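Local coordinates for protein poly A polymerase (Aquifex aeolicus, PDB 4WBY) that adds the terminal adenosine to tRNA ending in CC, using ATP and magnesium, to complete the CCA terminus, at residues 44-49 against 83-88; 53-58 against 76-81. One frame throughout, in Å; residues are numbered along the deposited sequence.

Contact 1: residues 44-49 against 83-88; sequences WDVDFV and GKLKLE
The indole of Trp44 meets Lys84 and Leu85 through the benzo part of its ring system: CE3 lies 3.6 Å from Lys84 CB, and Leu85 CD2 reaches that same CE3, the Trp44 and Leu85 side chains crossing at about a right angle. Trp44 NE1 is hydrogen-bonded to Glu42. An alanine in place of Trp44 would probably open a gap beside Lys84 CB and Leu85 CD2 and leave the Glu42 carboxylate without its indole N-H. Further along, Leu87 CD2 packs 3.9 Å from Val46 CB and also approaches the edge of the Phe48 ring, lying side by side with it; helix 7-22 covers this apolar face. Val46 N donates to Lys86 O (2.9 Å) while Glu88 N donates to Val46 O. Strand 45-51, in the middle of the head-domain sheet, pairs here with 85-91, the one parallel pairing of that sheet; the nucleotidyltransferase family places a magnesium-binding Asp-X-Asp motif on such a strand, and Asp45 and Asp47 are the inferred magnesium ligands here. Both point to the face opposite Val46. Asp45 lies alongside Lys86, its OD1 3.6 Å from Lys86 CB, and a water joins Asp45 OD2 to Lys86 NZ. Chi1 of 171° sets Glu88 CG anti to the backbone N; the chain, extended beyond CG, crosses Asp47 obliquely. Their carboxylates, like charges, stack with planes 14° apart, Asp47 OD1 being 4.3 Å from Glu88 OE1; a water bridges these two oxygens, and His79 NE2 bonds to Glu88 OE1.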
loop_
_atom_site.group_PDB
_atom_site.type_symbol
_atom_site.label_atom_id
_atom_site.label_comp_id
_atom_site.label_asym_id
_atom_site.label_seq_id
_atom_site.Cartn_x
_atom_site.Cartn_y
_atom_site.Cartn_z
ATOM N N TRP A 44 -12.929 -8.938 -4.698
ATOM C CA TRP A 44 -13.193 -10.172 -3.965
ATOM C C TRP A 44 -13.413 -9.942 -2.484
ATOM O O TRP A 44 -13.795 -10.864 -1.765
ATOM C CB TRP A 44 -12.052 -11.167 -4.173
ATOM C CG TRP A 44 -12.022 -11.653 -5.573
ATOM C CD1 TRP A 44 -11.211 -11.212 -6.581
ATOM C CD2 TRP A 44 -12.886 -12.635 -6.149
ATOM N NE1 TRP A 44 -11.506 -11.880 -7.745
ATOM C CE2 TRP A 44 -12.529 -12.761 -7.506
ATOM C CE3 TRP A 44 -13.917 -13.434 -5.645
ATOM C CZ2 TRP A 44 -13.173 -13.648 -8.367
ATOM C CZ3 TRP A 44 -14.553 -14.316 -6.498
ATOM C CH2 TRP A 44 -14.178 -14.418 -7.843
ATOM N N ASP A 45 -13.168 -8.713 -2.042
ATOM C CA ASP A 45 -13.378 -8.314 -0.661
ATOM C C ASP A 45 -14.562 -7.365 -0.643
ATOM O O ASP A 45 -14.466 -6.239 -1.131
ATOM C CB ASP A 45 -12.125 -7.638 -0.079
ATOM C CG ASP A 45 -10.953 -8.599 0.106
ATOM O OD1 ASP A 45 -10.987 -9.731 -0.421
ATOM O OD2 ASP A 45 -9.978 -8.208 0.779
ATOM N N VAL A 46 -15.689 -7.825 -0.113
ATOM C CA VAL A 46 -16.911 -7.043 -0.145
ATOM C C VAL A 46 -17.331 -6.632 1.255
ATOM O O VAL A 46 -17.434 -7.477 2.154
ATOM C CB VAL A 46 -18.057 -7.829 -0.815
ATOM C CG1 VAL A 46 -19.290 -6.947 -1.027
ATOM C CG2 VAL A 46 -17.596 -8.420 -2.139
ATOM N N ASP A 47 -17.573 -5.331 1.423
ATOM C CA ASP A 47 -17.994 -4.763 2.699
ATOM C C ASP A 47 -19.464 -4.382 2.652
ATOM O O ASP A 47 -19.903 -3.696 1.723
ATOM C CB ASP A 47 -17.154 -3.533 3.052
ATOM C CG ASP A 47 -15.677 -3.840 3.141
ATOM O OD1 ASP A 47 -15.322 -4.988 3.487
ATOM O OD2 ASP A 47 -14.869 -2.921 2.866
ATOM N N PHE A 48 -20.218 -4.851 3.640
ATOM C CA PHE A 48 -21.631 -4.509 3.776
ATOM C C PHE A 48 -21.885 -3.680 5.014
ATOM O O PHE A 48 -21.256 -3.902 6.052
ATOM C CB PHE A 48 -22.511 -5.760 3.878
ATOM C CG PHE A 48 -22.577 -6.585 2.636
ATOM C CD1 PHE A 48 -21.652 -7.591 2.404
ATOM C CD2 PHE A 48 -23.610 -6.403 1.722
ATOM C CE1 PHE A 48 -21.727 -8.382 1.264
ATOM C CE2 PHE A 48 -23.690 -7.196 0.584
ATOM C CZ PHE A 48 -22.750 -8.190 0.360
ATOM N N VAL A 49 -22.842 -2.761 4.919
ATOM C CA VAL A 49 -23.375 -2.090 6.093
ATOM C C VAL A 49 -24.825 -2.511 6.244
ATOM O O VAL A 49 -25.576 -2.593 5.260
ATOM C CB VAL A 49 -23.245 -0.550 6.007
ATOM C CG1 VAL A 49 -24.155 0.153 7.024
ATOM C CG2 VAL A 49 -21.807 -0.145 6.240
ATOM N N GLY A 83 -16.140 -19.229 -0.418
ATOM C CA GLY A 83 -15.316 -19.443 -1.595
ATOM C C GLY A 83 -14.204 -18.404 -1.611
ATOM O O GLY A 83 -13.503 -18.226 -0.620
ATOM N N LYS A 84 -14.063 -17.692 -2.725
ATOM C CA LYS A 84 -13.017 -16.682 -2.859
ATOM C C LYS A 84 -13.413 -15.312 -2.298
ATOM O O LYS A 84 -12.594 -14.385 -2.265
ATOM C CB LYS A 84 -12.629 -16.537 -4.334
ATOM C CG LYS A 84 -11.993 -17.782 -4.924
ATOM C CD LYS A 84 -10.610 -18.006 -4.343
ATOM C CE LYS A 84 -9.944 -19.236 -4.943
ATOM N NZ LYS A 84 -8.548 -19.395 -4.457
ATOM N N LEU A 85 -14.663 -15.175 -1.869
ATOM C CA LEU A 85 -15.172 -13.894 -1.368
ATOM C C LEU A 85 -14.927 -13.680 0.121
ATOM O O LEU A 85 -15.400 -14.456 0.949
ATOM C CB LEU A 85 -16.671 -13.784 -1.620
ATOM C CG LEU A 85 -17.115 -13.614 -3.061
ATOM C CD1 LEU A 85 -18.631 -13.755 -3.120
ATOM C CD2 LEU A 85 -16.678 -12.256 -3.584
ATOM N N LYS A 86 -14.223 -12.611 0.460
ATOM C CA LYS A 86 -14.066 -12.218 1.856
ATOM C C LYS A 86 -15.103 -11.157 2.168
ATOM O O LYS A 86 -15.121 -10.097 1.531
ATOM C CB LYS A 86 -12.654 -11.696 2.133
ATOM C CG LYS A 86 -11.598 -12.778 1.988
ATOM C CD LYS A 86 -10.202 -12.237 2.258
ATOM C CE LYS A 86 -10.068 -11.754 3.693
ATOM N NZ LYS A 86 -8.678 -11.330 4.019
ATOM N N LEU A 87 -15.964 -11.450 3.135
ATOM C CA LEU A 87 -17.091 -10.590 3.458
ATOM C C LEU A 87 -16.962 -9.950 4.835
ATOM O O LEU A 87 -16.585 -10.600 5.814
ATOM C CB LEU A 87 -18.396 -11.389 3.389
ATOM C CG LEU A 87 -18.626 -12.196 2.111
ATOM C CD1 LEU A 87 -19.870 -13.055 2.274
ATOM C CD2 LEU A 87 -18.731 -11.293 0.882
ATOM N N GLU A 88 -17.294 -8.669 4.905
ATOM C CA GLU A 88 -17.420 -7.975 6.176
ATOM C C GLU A 88 -18.825 -7.409 6.286
ATOM O O GLU A 88 -19.341 -6.843 5.321
ATOM C CB GLU A 88 -16.397 -6.850 6.301
ATOM C CG GLU A 88 -16.647 -5.974 7.514
ATOM C CD GLU A 88 -15.785 -4.734 7.527
ATOM O OE1 GLU A 88 -14.554 -4.881 7.670
ATOM O OE2 GLU A 88 -16.337 -3.616 7.393
HETATM O O HOH W 1 -10.931 -12.717 -1.093
HETATM O O HOH W 2 -7.830 -9.275 1.735
HETATM O O HOH W 3 -14.239 -7.633 3.002
HETATM O O HOH W 4 -13.144 -5.145 4.813
HETATM O O HOH W 5 -18.597 -2.721 6.143
#

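Contact 2: residues 53-58 against 76-81; sequences NAIELA and GTAHLK
Ala58 CB meets Ala78 CB at 3.6 Å, methyl against methyl, and Leu80 CD2 closes on the same Ala58 CB from further along the strand. One turn back on the helix, Ile55 rests on strand backbone: its CG1 is 3.5 Å from Thr77 O, and CD1 touches that oxygen as well. Ala54 CB sits 3.7 Å from Gly76 O, which is hydrogen-bonded to Thr91 OG1. The small side chains of Ala54, Ala58 and Ala78 allow the helix to come close: the axes of helix 54-58 and strand 77-81 approach to 7.1 Å, 22° from parallel. Outside this shell, Phe89 of the neighbouring strand packs on Ala58 and Leu80, and Pro71 touches Ile55. The helix start is fixed by Asn53, the N-cap, whose OD1 accepts from Glu56 N at 3.1 Å with the donor well above the carbonyl plane. On the strand side, Gly76 and Thr77 both face Phe72 in a G1 beta bulge, with Gly76 at a positive phi. The pairing lays helix 54-65 against the sheet of the head domain. No hydrogen bond joins helix segment to strand segment, so their hold on each other rests on packing of methyl and methylene groups on one another and on strand carbonyls.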
loop_
_atom_site.group_PDB
_atom_site.type_symbol
_atom_site.label_atom_id
_atom_site.label_comp_id
_atom_site.label_asym_id
_atom_site.label_seq_id
_atom_site.Cartn_x
_atom_site.Cartn_y
_atom_site.Cartn_z
ATOM N N ASN A 53 -28.849 -5.358 13.132
ATOM C CA ASN A 53 -27.821 -6.227 13.689
ATOM C C ASN A 53 -27.025 -6.988 12.623
ATOM O O ASN A 53 -27.421 -8.076 12.189
ATOM C CB ASN A 53 -28.456 -7.207 14.676
ATOM C CG ASN A 53 -27.431 -7.885 15.562
ATOM O OD1 ASN A 53 -26.311 -8.155 15.134
ATOM N ND2 ASN A 53 -27.809 -8.162 16.805
ATOM N N ALA A 54 -25.896 -6.411 12.223
ATOM C CA ALA A 54 -25.037 -6.994 11.192
ATOM C C ALA A 54 -24.490 -8.361 11.582
ATOM O O ALA A 54 -24.330 -9.238 10.739
ATOM C CB ALA A 54 -23.891 -6.060 10.883
ATOM N N ILE A 55 -24.183 -8.535 12.857
ATOM C CA ILE A 55 -23.635 -9.805 13.310
ATOM C C ILE A 55 -24.651 -10.931 13.133
ATOM O O ILE A 55 -24.305 -12.018 12.671
ATOM C CB ILE A 55 -23.173 -9.715 14.770
ATOM C CG1 ILE A 55 -21.988 -8.748 14.855
ATOM C CG2 ILE A 55 -22.784 -11.092 15.310
ATOM C CD1 ILE A 55 -21.468 -8.498 16.262
ATOM N N GLU A 56 -25.914 -10.677 13.457
ATOM C CA GLU A 56 -26.902 -11.734 13.310
ATOM C C GLU A 56 -27.169 -12.039 11.834
ATOM O O GLU A 56 -27.396 -13.191 11.473
ATOM C CB GLU A 56 -28.191 -11.380 14.052
ATOM C CG GLU A 56 -28.049 -11.479 15.576
ATOM C CD GLU A 56 -27.505 -12.831 16.060
ATOM O OE1 GLU A 56 -28.006 -13.888 15.614
ATOM O OE2 GLU A 56 -26.575 -12.836 16.898
ATOM N N LEU A 57 -27.109 -11.026 10.973
ATOM C CA LEU A 57 -27.266 -11.280 9.544
ATOM C C LEU A 57 -26.104 -12.152 9.042
ATOM O O LEU A 57 -26.312 -13.140 8.329
ATOM C CB LEU A 57 -27.342 -9.963 8.757
ATOM C CG LEU A 57 -27.765 -10.075 7.288
ATOM C CD1 LEU A 57 -28.350 -8.762 6.833
ATOM C CD2 LEU A 57 -26.615 -10.456 6.370
ATOM N N ALA A 58 -24.887 -11.782 9.419
ATOM C CA ALA A 58 -23.692 -12.524 9.019
ATOM C C ALA A 58 -23.740 -13.961 9.514
ATOM O O ALA A 58 -23.368 -14.886 8.789
ATOM C CB ALA A 58 -22.432 -11.836 9.548
ATOM N N GLY A 76 -19.818 -4.250 16.508
ATOM C CA GLY A 76 -21.004 -4.557 15.722
ATOM C C GLY A 76 -20.678 -5.089 14.335
ATOM O O GLY A 76 -21.424 -4.860 13.377
ATOM N N THR A 77 -19.557 -5.799 14.228
ATOM C CA THR A 77 -19.082 -6.298 12.946
ATOM C C THR A 77 -18.859 -7.797 12.962
ATOM O O THR A 77 -18.649 -8.391 14.016
ATOM C CB THR A 77 -17.755 -5.637 12.531
ATOM O OG1 THR A 77 -16.733 -5.994 13.474
ATOM C CG2 THR A 77 -17.901 -4.126 12.477
ATOM N N ALA A 78 -18.889 -8.400 11.781
ATOM C CA ALA A 78 -18.546 -9.812 11.630
ATOM C C ALA A 78 -17.881 -10.054 10.284
ATOM O O ALA A 78 -18.167 -9.367 9.309
ATOM C CB ALA A 78 -19.786 -10.691 11.776
ATOM N N HIS A 79 -16.999 -11.042 10.238
ATOM C CA HIS A 79 -16.281 -11.392 9.021
ATOM C C HIS A 79 -16.449 -12.868 8.721
ATOM O O HIS A 79 -16.497 -13.695 9.638
ATOM C CB HIS A 79 -14.790 -11.049 9.146
ATOM C CG HIS A 79 -14.520 -9.604 9.431
ATOM N ND1 HIS A 79 -14.692 -9.046 10.679
ATOM C CD2 HIS A 79 -14.094 -8.602 8.626
ATOM C CE1 HIS A 79 -14.376 -7.764 10.633
ATOM N NE2 HIS A 79 -14.011 -7.468 9.398
ATOM N N LEU A 80 -16.572 -13.192 7.437
ATOM C CA LEU A 80 -16.597 -14.583 6.991
ATOM C C LEU A 80 -16.115 -14.653 5.553
ATOM O O LEU A 80 -16.018 -13.634 4.866
ATOM C CB LEU A 80 -17.997 -15.194 7.125
ATOM C CG LEU A 80 -19.097 -14.486 6.340
ATOM C CD1 LEU A 80 -20.124 -15.467 5.799
ATOM C CD2 LEU A 80 -19.784 -13.461 7.227
ATOM N N LYS A 81 -15.781 -15.856 5.114
ATOM C CA LYS A 81 -15.315 -16.078 3.760
ATOM C C LYS A 81 -16.190 -17.148 3.123
ATOM O O LYS A 81 -16.457 -18.178 3.736
ATOM C CB LYS A 81 -13.843 -16.503 3.756
ATOM C CG LYS A 81 -13.217 -16.569 2.366
ATOM C CD LYS A 81 -11.716 -16.840 2.424
ATOM C CE LYS A 81 -11.098 -16.831 1.030
ATOM N NZ LYS A 81 -9.617 -17.020 1.057
#

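In the fold
Both contacts belong to the mixed sheet of the head domain, and contact 2 is nested in the chain loop closed by contact 1. Contact 1 joins two strands within the sheet; contact 2 lays a helix on it. Strands 77-82 and 85-91 are neighbours, so the two meet directly through a probable backbone hydrogen bond from Leu87 N to Leu80 O. Each is partly buried, but contact 1 divides between an apolar face under helix 7-22 and a hydrated, charged face carrying the inferred metal ligands, whereas contact 2 has no hydrogen bond between its segments and consists of aliphatic groups packed on each other and on backbone carbonyls.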